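Local atomic coordinates of purine nucleoside phosphorylase (Thermus thermophilus, PDB entry 1ODK), a protein that probably catalyses the reversible phosphorolysis of purine nucleosides, releasing the free base and a ribose 1-phosphate sugar. Residues Arg44-Tyr49 against Val60-Met65; Ile4-His9 against Arg38-His43; Val13-Leu18 against Gly81-Val86. All coordinates share one frame; numbering follows the deposited sequence.

Contact 1 (Arg44-Tyr49 against Val60-Met65); sequences RGLWGY and VQTTGM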
# COMPACT_ATOMS: atom_id res chain seq x y z
N ARG B 44 7.19 25.14 -25.19
CA ARG B 44 6.87 23.72 -24.98
C ARG B 44 5.58 23.28 -25.67
O ARG B 44 5.01 22.24 -25.33
CB ARG B 44 6.81 23.39 -23.49
CG ARG B 44 8.18 23.02 -22.90
CD ARG B 44 8.10 22.80 -21.40
NE ARG B 44 9.37 22.34 -20.83
CZ ARG B 44 9.85 21.11 -20.96
NH1 ARG B 44 9.18 20.18 -21.63
NH2 ARG B 44 11.01 20.79 -20.40
N GLY B 45 5.15 24.05 -26.65
CA GLY B 45 3.94 23.72 -27.37
C GLY B 45 2.68 23.89 -26.54
O GLY B 45 1.59 23.49 -26.96
N LEU B 46 2.82 24.48 -25.35
CA LEU B 46 1.68 24.71 -24.46
C LEU B 46 0.97 26.00 -24.85
O LEU B 46 0.94 26.97 -24.10
CB LEU B 46 2.18 24.80 -23.01
CG LEU B 46 2.86 23.53 -22.48
CD1 LEU B 46 3.51 23.82 -21.13
CD2 LEU B 46 1.83 22.40 -22.36
N TRP B 47 0.39 26.01 -26.05
CA TRP B 47 -0.30 27.18 -26.57
C TRP B 47 -1.38 27.72 -25.63
O TRP B 47 -2.27 26.99 -25.19
CB TRP B 47 -0.91 26.87 -27.93
CG TRP B 47 0.13 26.54 -28.98
CD1 TRP B 47 1.48 26.52 -28.82
CD2 TRP B 47 -0.12 26.19 -30.35
NE1 TRP B 47 2.10 26.18 -30.01
CE2 TRP B 47 1.14 25.98 -30.96
CE3 TRP B 47 -1.28 26.04 -31.12
CZ2 TRP B 47 1.26 25.63 -32.31
CZ3 TRP B 47 -1.16 25.69 -32.46
CH2 TRP B 47 0.11 25.49 -33.04
N GLY B 48 -1.26 29.01 -25.31
CA GLY B 48 -2.21 29.67 -24.43
C GLY B 48 -2.68 30.96 -25.07
O GLY B 48 -1.86 31.73 -25.59
N TYR B 49 -3.98 31.19 -25.04
CA TYR B 49 -4.57 32.38 -25.64
C TYR B 49 -5.48 33.11 -24.67
O TYR B 49 -5.99 32.53 -23.71
CB TYR B 49 -5.41 32.02 -26.87
CG TYR B 49 -4.73 31.12 -27.87
CD1 TYR B 49 -4.56 29.76 -27.60
CD2 TYR B 49 -4.23 31.63 -29.07
CE1 TYR B 49 -3.91 28.93 -28.51
CE2 TYR B 49 -3.58 30.80 -29.98
CZ TYR B 49 -3.43 29.45 -29.69
OH TYR B 49 -2.78 28.62 -30.58
N VAL B 60 -7.55 30.47 -22.82
CA VAL B 60 -7.65 29.08 -23.26
C VAL B 60 -6.22 28.57 -23.20
O VAL B 60 -5.38 28.99 -24.01
CB VAL B 60 -8.19 28.98 -24.71
CG1 VAL B 60 -8.35 27.52 -25.11
CG2 VAL B 60 -9.51 29.72 -24.82
N GLN B 61 -5.94 27.68 -22.26
CA GLN B 61 -4.59 27.17 -22.06
C GLN B 61 -4.43 25.66 -22.23
O GLN B 61 -5.09 24.87 -21.58
CB GLN B 61 -4.10 27.56 -20.66
CG GLN B 61 -2.73 27.00 -20.27
CD GLN B 61 -1.61 27.53 -21.15
OE1 GLN B 61 -1.42 28.74 -21.26
NE2 GLN B 61 -0.87 26.62 -21.78
N THR B 62 -3.51 25.28 -23.12
CA THR B 62 -3.20 23.88 -23.40
C THR B 62 -2.59 23.26 -22.15
O THR B 62 -1.72 23.86 -21.52
CB THR B 62 -2.17 23.78 -24.54
OG1 THR B 62 -2.71 24.38 -25.72
CG2 THR B 62 -1.82 22.32 -24.81
N THR B 63 -3.03 22.05 -21.78
CA THR B 63 -2.49 21.38 -20.60
C THR B 63 -1.54 20.22 -20.94
O THR B 63 -0.72 19.82 -20.12
CB THR B 63 -3.59 20.76 -19.73
OG1 THR B 63 -4.20 19.69 -20.46
CG2 THR B 63 -4.65 21.79 -19.35
N GLY B 64 -1.67 19.68 -22.15
CA GLY B 64 -0.86 18.53 -22.51
C GLY B 64 -1.64 17.32 -22.00
O GLY B 64 -2.76 17.49 -21.51
N MET B 65 -1.09 16.12 -22.11
CA MET B 65 -1.79 14.92 -21.65
C MET B 65 -1.23 14.41 -20.34
O MET B 65 -0.01 14.38 -20.14
CB MET B 65 -1.68 13.81 -22.70
CG MET B 65 -2.11 14.21 -24.10
SD MET B 65 -1.90 12.85 -25.26
CE MET B 65 -0.16 12.92 -25.57
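Gln61 leaves its strand with CG anti to the backbone N (chi1 176°) and then bends at chi2 (64°), which folds the amide back over the hairpin; Thr62 sets OG1 beside its own N. From this bend Gln61 NE2 grips two carbonyls: it donates to Leu46 O at 3.0 Å, coming from above that carbonyl plane, and to Thr62 O at 2.9 Å, on a lone pair. Both acceptors lie in the plane of the amide, so its rotation is fixed, and Gln61 OE1 is taken by Tyr40 OH. Trp47 O is held twice by a single residue, by Thr62 OG1 at 2.7 Å in the carbonyl plane and by Thr62 N at 3.0 Å. Further along, Tyr49 and Val60 form an antiparallel hydrogen-bonded pair, with Tyr49 N to Val60 O at 2.8 Å. At the non-hydrogen-bonded pair Gly48-Gln61, Gly48 CA sits 3.4 Å from Gln61 OE1, where a CB would clash with the amide oxygen. This is the open end of the hairpin of strands 48-53 and 56-61. Thr62 and Tyr49 pack on helix 23-33, while the Gln61 side chain touches both strand 16-20 and helix 67-79.

Contact 2 (Ile4-His9 against Arg38-His43); sequences IHVRAH and RRYNDH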
# COMPACT_ATOMS: atom_id res chain seq x y z
N ILE B 4 8.09 28.75 -15.27
CA ILE B 4 9.01 27.90 -16.02
C ILE B 4 8.46 27.36 -17.34
O ILE B 4 9.13 27.42 -18.36
CB ILE B 4 9.45 26.71 -15.14
CG1 ILE B 4 10.22 27.23 -13.93
CG2 ILE B 4 10.28 25.73 -15.96
CD1 ILE B 4 10.55 26.16 -12.89
N HIS B 5 7.24 26.84 -17.32
CA HIS B 5 6.68 26.26 -18.53
C HIS B 5 5.75 27.19 -19.31
O HIS B 5 5.94 27.39 -20.51
CB HIS B 5 5.98 24.96 -18.17
CG HIS B 5 6.83 24.06 -17.32
ND1 HIS B 5 7.09 24.32 -15.99
CD2 HIS B 5 7.50 22.92 -17.62
CE1 HIS B 5 7.89 23.38 -15.51
NE2 HIS B 5 8.16 22.52 -16.48
N VAL B 6 4.75 27.75 -18.65
CA VAL B 6 3.85 28.69 -19.31
C VAL B 6 4.52 30.04 -19.12
O VAL B 6 4.31 30.71 -18.10
CB VAL B 6 2.45 28.69 -18.67
CG1 VAL B 6 1.54 29.67 -19.40
CG2 VAL B 6 1.85 27.28 -18.71
N ARG B 7 5.34 30.43 -20.09
CA ARG B 7 6.08 31.69 -20.02
C ARG B 7 5.30 32.93 -20.39
O ARG B 7 5.55 33.57 -21.41
CB ARG B 7 7.34 31.57 -20.89
CG ARG B 7 8.27 30.47 -20.39
CD ARG B 7 9.50 30.29 -21.24
NE ARG B 7 10.39 29.29 -20.67
CZ ARG B 7 11.53 28.90 -21.22
NH1 ARG B 7 11.94 29.43 -22.36
NH2 ARG B 7 12.27 27.98 -20.62
N ALA B 8 4.35 33.28 -19.53
CA ALA B 8 3.51 34.45 -19.73
C ALA B 8 3.70 35.38 -18.54
O ALA B 8 4.45 35.08 -17.61
CB ALA B 8 2.06 34.03 -19.84
N HIS B 9 3.03 36.52 -18.59
CA HIS B 9 3.08 37.49 -17.50
C HIS B 9 1.68 37.59 -16.92
O HIS B 9 0.70 37.55 -17.66
CB HIS B 9 3.54 38.85 -18.01
CG HIS B 9 3.58 39.90 -16.95
ND1 HIS B 9 2.45 40.34 -16.28
CD2 HIS B 9 4.62 40.59 -16.41
CE1 HIS B 9 2.80 41.25 -15.39
NE2 HIS B 9 4.11 41.42 -15.45
N ARG B 38 -5.24 36.55 -28.66
CA ARG B 38 -3.80 36.72 -28.76
C ARG B 38 -3.14 35.54 -28.05
O ARG B 38 -3.55 35.17 -26.96
CB ARG B 38 -3.34 38.02 -28.09
CG ARG B 38 -4.19 39.25 -28.40
CD ARG B 38 -4.34 39.51 -29.89
NE ARG B 38 -3.05 39.61 -30.58
CZ ARG B 38 -2.91 39.98 -31.85
NH1 ARG B 38 -3.98 40.29 -32.57
NH2 ARG B 38 -1.71 40.02 -32.40
N ARG B 39 -2.13 34.95 -28.68
CA ARG B 39 -1.43 33.83 -28.05
C ARG B 39 -0.34 34.40 -27.14
O ARG B 39 0.60 35.04 -27.61
CB ARG B 39 -0.81 32.92 -29.12
CG ARG B 39 -0.31 31.59 -28.56
CD ARG B 39 -0.02 30.59 -29.67
NE ARG B 39 1.19 30.92 -30.42
CZ ARG B 39 1.60 30.26 -31.50
NH1 ARG B 39 0.90 29.23 -31.96
NH2 ARG B 39 2.72 30.63 -32.12
N TYR B 40 -0.47 34.17 -25.84
CA TYR B 40 0.51 34.68 -24.89
C TYR B 40 1.65 33.71 -24.61
O TYR B 40 2.63 34.08 -23.96
CB TYR B 40 -0.17 35.10 -23.58
CG TYR B 40 -0.91 33.98 -22.88
CD1 TYR B 40 -0.21 32.94 -22.27
CD2 TYR B 40 -2.30 33.96 -22.84
CE1 TYR B 40 -0.89 31.90 -21.63
CE2 TYR B 40 -2.99 32.94 -22.21
CZ TYR B 40 -2.28 31.90 -21.60
OH TYR B 40 -2.95 30.90 -20.97
N ASN B 41 1.53 32.47 -25.08
CA ASN B 41 2.59 31.49 -24.86
C ASN B 41 2.57 30.36 -25.86
O ASN B 41 1.51 29.88 -26.26
CB ASN B 41 2.50 30.87 -23.46
CG ASN B 41 3.57 29.80 -23.23
OD1 ASN B 41 4.74 30.12 -23.05
ND2 ASN B 41 3.16 28.53 -23.25
N ASP B 42 3.76 29.95 -26.29
CA ASP B 42 3.88 28.82 -27.20
C ASP B 42 5.04 27.94 -26.77
O ASP B 42 5.34 26.92 -27.40
CB ASP B 42 4.04 29.29 -28.66
CG ASP B 42 5.31 30.06 -28.90
OD1 ASP B 42 5.48 30.55 -30.04
OD2 ASP B 42 6.14 30.18 -27.98
N HIS B 43 5.70 28.32 -25.67
CA HIS B 43 6.82 27.54 -25.15
C HIS B 43 6.36 26.12 -24.84
O HIS B 43 5.27 25.92 -24.29
CB HIS B 43 7.38 28.17 -23.88
CG HIS B 43 8.60 27.48 -23.36
ND1 HIS B 43 8.62 26.83 -22.14
CD2 HIS B 43 9.83 27.29 -23.91
CE1 HIS B 43 9.81 26.27 -21.97
NE2 HIS B 43 10.56 26.54 -23.02
O HOH W 1 5.67 33.83 -24.20
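The N-terminal segment runs past the end of strand 37-41 without beta pairing, Arg7 at the centre of an inverse gamma turn and its CA 6.0 Å from Asn41 CA. Arg7 stretches out from CG to NE and lays its guanidinium flat on the His43 ring, the planes 12° apart. Arg7 CZ stands 3.1 Å from His43 NE2, over one face of the ring and offset toward its rim, and Arg7 CD makes a CH-pi contact with the same face. No N-H of the guanidinium is aimed at the imidazole; Arg7 NE is instead spent on Ile4 O. His43 has CG anti to its backbone N (chi1 -176°), and His43 ND1 donates in the ring plane to a lone pair of His5 O at 3.2 Å. ND1 therefore carries a proton, and the cation stacked above would probably disfavour a second one on NE2. An alanine in place of His43 would remove both the bond to His5 O and the platform under Arg7, and would probably loosen the N-terminal segment here. Asn41 OD1 accepts a weak bond from Arg7 N, while Asn41 ND2 turns to Leu46 O. Ala8 CB packs 3.5 Å from Tyr40 CD1, and Val6 CG1 meets the edge of the same ring. A water lies within hydrogen-bonding distance of both Arg7 O and Tyr40 O and bridges the two backbones. His5 is held by Glu76 and meets Phe159 of a neighbouring subunit edge to face. Tyr40 and Asn41, both opposite Gly48, form a classic beta bulge, and the N-terminal segment packs against this bulged strand end.

Contact 3 (Val13-Leu18 against Gly81-Val86); sequences VAERVL and GARVLV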
# COMPACT_ATOMS: atom_id res chain seq x y z
N VAL B 13 -2.98 36.43 -18.60
CA VAL B 13 -4.01 35.45 -18.29
C VAL B 13 -5.25 36.00 -17.59
O VAL B 13 -5.14 36.75 -16.62
CB VAL B 13 -3.42 34.31 -17.43
CG1 VAL B 13 -4.47 33.26 -17.12
CG2 VAL B 13 -2.22 33.69 -18.16
N ALA B 14 -6.42 35.62 -18.07
CA ALA B 14 -7.68 36.08 -17.49
C ALA B 14 -8.03 35.25 -16.26
O ALA B 14 -7.44 34.20 -16.01
CB ALA B 14 -8.80 35.97 -18.51
N GLU B 15 -8.98 35.73 -15.47
CA GLU B 15 -9.40 35.01 -14.28
C GLU B 15 -10.11 33.71 -14.67
O GLU B 15 -10.03 32.72 -13.95
CB GLU B 15 -10.34 35.87 -13.43
CG GLU B 15 -9.63 36.96 -12.66
CD GLU B 15 -10.57 37.70 -11.72
OE1 GLU B 15 -10.08 38.57 -10.97
OE2 GLU B 15 -11.79 37.42 -11.73
N ARG B 16 -10.82 33.74 -15.80
CA ARG B 16 -11.55 32.58 -16.29
C ARG B 16 -10.75 31.91 -17.39
O ARG B 16 -10.37 32.55 -18.37
CB ARG B 16 -12.92 33.02 -16.82
CG ARG B 16 -13.77 33.71 -15.76
CD ARG B 16 -15.09 34.22 -16.31
NE ARG B 16 -15.91 34.78 -15.24
CZ ARG B 16 -15.63 35.90 -14.59
NH1 ARG B 16 -16.43 36.33 -13.62
NH2 ARG B 16 -14.55 36.61 -14.91
N VAL B 17 -10.52 30.60 -17.25
CA VAL B 17 -9.70 29.87 -18.21
C VAL B 17 -10.25 28.51 -18.61
O VAL B 17 -10.74 27.76 -17.76
CB VAL B 17 -8.29 29.62 -17.63
CG1 VAL B 17 -7.34 29.14 -18.72
CG2 VAL B 17 -7.77 30.88 -16.95
N LEU B 18 -10.18 28.18 -19.90
CA LEU B 18 -10.61 26.86 -20.37
C LEU B 18 -9.30 26.08 -20.54
O LEU B 18 -8.29 26.63 -20.98
CB LEU B 18 -11.33 26.93 -21.72
CG LEU B 18 -12.68 27.65 -21.82
CD1 LEU B 18 -13.42 27.14 -23.06
CD2 LEU B 18 -13.52 27.40 -20.58
N GLY B 81 -2.71 34.29 -12.05
CA GLY B 81 -3.98 34.93 -11.80
C GLY B 81 -5.25 34.17 -12.16
O GLY B 81 -6.35 34.73 -12.03
N ALA B 82 -5.13 32.93 -12.61
CA ALA B 82 -6.32 32.16 -12.96
C ALA B 82 -7.12 31.88 -11.68
O ALA B 82 -6.55 31.52 -10.65
CB ALA B 82 -5.93 30.84 -13.65
N ARG B 83 -8.44 32.06 -11.76
CA ARG B 83 -9.32 31.86 -10.62
C ARG B 83 -10.42 30.83 -10.88
O ARG B 83 -10.89 30.16 -9.96
CB ARG B 83 -9.95 33.19 -10.22
CG ARG B 83 -8.93 34.21 -9.73
CD ARG B 83 -8.35 33.79 -8.39
NE ARG B 83 -6.97 34.25 -8.20
CZ ARG B 83 -6.57 35.51 -8.32
NH1 ARG B 83 -7.44 36.46 -8.62
NH2 ARG B 83 -5.29 35.82 -8.13
N VAL B 84 -10.83 30.73 -12.14
CA VAL B 84 -11.87 29.79 -12.55
C VAL B 84 -11.28 28.99 -13.72
O VAL B 84 -11.03 29.55 -14.79
CB VAL B 84 -13.15 30.53 -13.00
CG1 VAL B 84 -14.20 29.53 -13.44
CG2 VAL B 84 -13.68 31.39 -11.86
N LEU B 85 -11.07 27.70 -13.51
CA LEU B 85 -10.48 26.86 -14.55
C LEU B 85 -11.35 25.66 -14.90
O LEU B 85 -11.63 24.82 -14.04
CB LEU B 85 -9.09 26.38 -14.12
CG LEU B 85 -8.11 27.47 -13.69
CD1 LEU B 85 -8.41 27.88 -12.26
CD2 LEU B 85 -6.68 26.97 -13.79
N VAL B 86 -11.76 25.59 -16.16
CA VAL B 86 -12.61 24.50 -16.61
C VAL B 86 -11.94 23.64 -17.67
O VAL B 86 -11.64 24.10 -18.77
CB VAL B 86 -13.96 25.03 -17.16
CG1 VAL B 86 -14.80 23.88 -17.71
CG2 VAL B 86 -14.71 25.76 -16.04
O HOH W 2 -6.11 37.01 -13.78
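The guanidinium of Arg83 has Gly81 O about 3.8 Å above one face, over its centre, while the carboxylate of Glu15 approaches obliquely, its plane turned 56° from that of the guanidinium. Glu15 OE1 stays 4.1 Å from Arg83 NH1, too far for a salt bridge, so the opposite charges probably attract only weakly, and the two side chains cross obliquely, touching at their CB and CG atoms. Beneath them the backbone does the tight work. Glu15 O accepts twice, from Arg83 N at 2.8 Å on a lone pair and from Val84 N at 2.8 Å. Parallel pairing then proceeds through Val17 N to Val84 O at 2.7 Å and Val86 N to Val17 O at 2.9 Å, both nearly along the C=O axis. On one face Val17 CG2 touches Ala82 CB at 3.8 Å, toward helix 67-79; on the other Leu18 and Val86 lie side by side against helix 214-233. Arg16, on the Leu18 face, reaches Val232 O and the C-terminal carboxylate of Val235. Gly81 closes the preceding helix in a Schellman motif, and one water links Gly81 O to Val13 O. Backbone hydrogen bonds and apolar packing therefore probably hold the strands together, the exposed Glu15-Arg83 pair adding only weak electrostatics.

In the fold
From the N terminus, segment 4-9 comes first and waits until strand 37-41 returns to it, so contact 2 closes a loop holding strand 16-20 and helix 23-33. Contact 3 opens at 13-18, before that loop is shut, and ends at 81-86; the two loops cross. Contact 1, the short hairpin closure, begins after contact 2 has ended and lies wholly within the span of contact 3. All three reach one mixed sheet: strand 48-53 adjoins 37-41, 56-61 adjoins 16-20, and 16-20 adjoins 84-93. Tyr40 touches Val13, joining contacts 2 and 3 directly. Contacts 1 and 2 also meet the second subunit, whereas contact 3 touches no other chain.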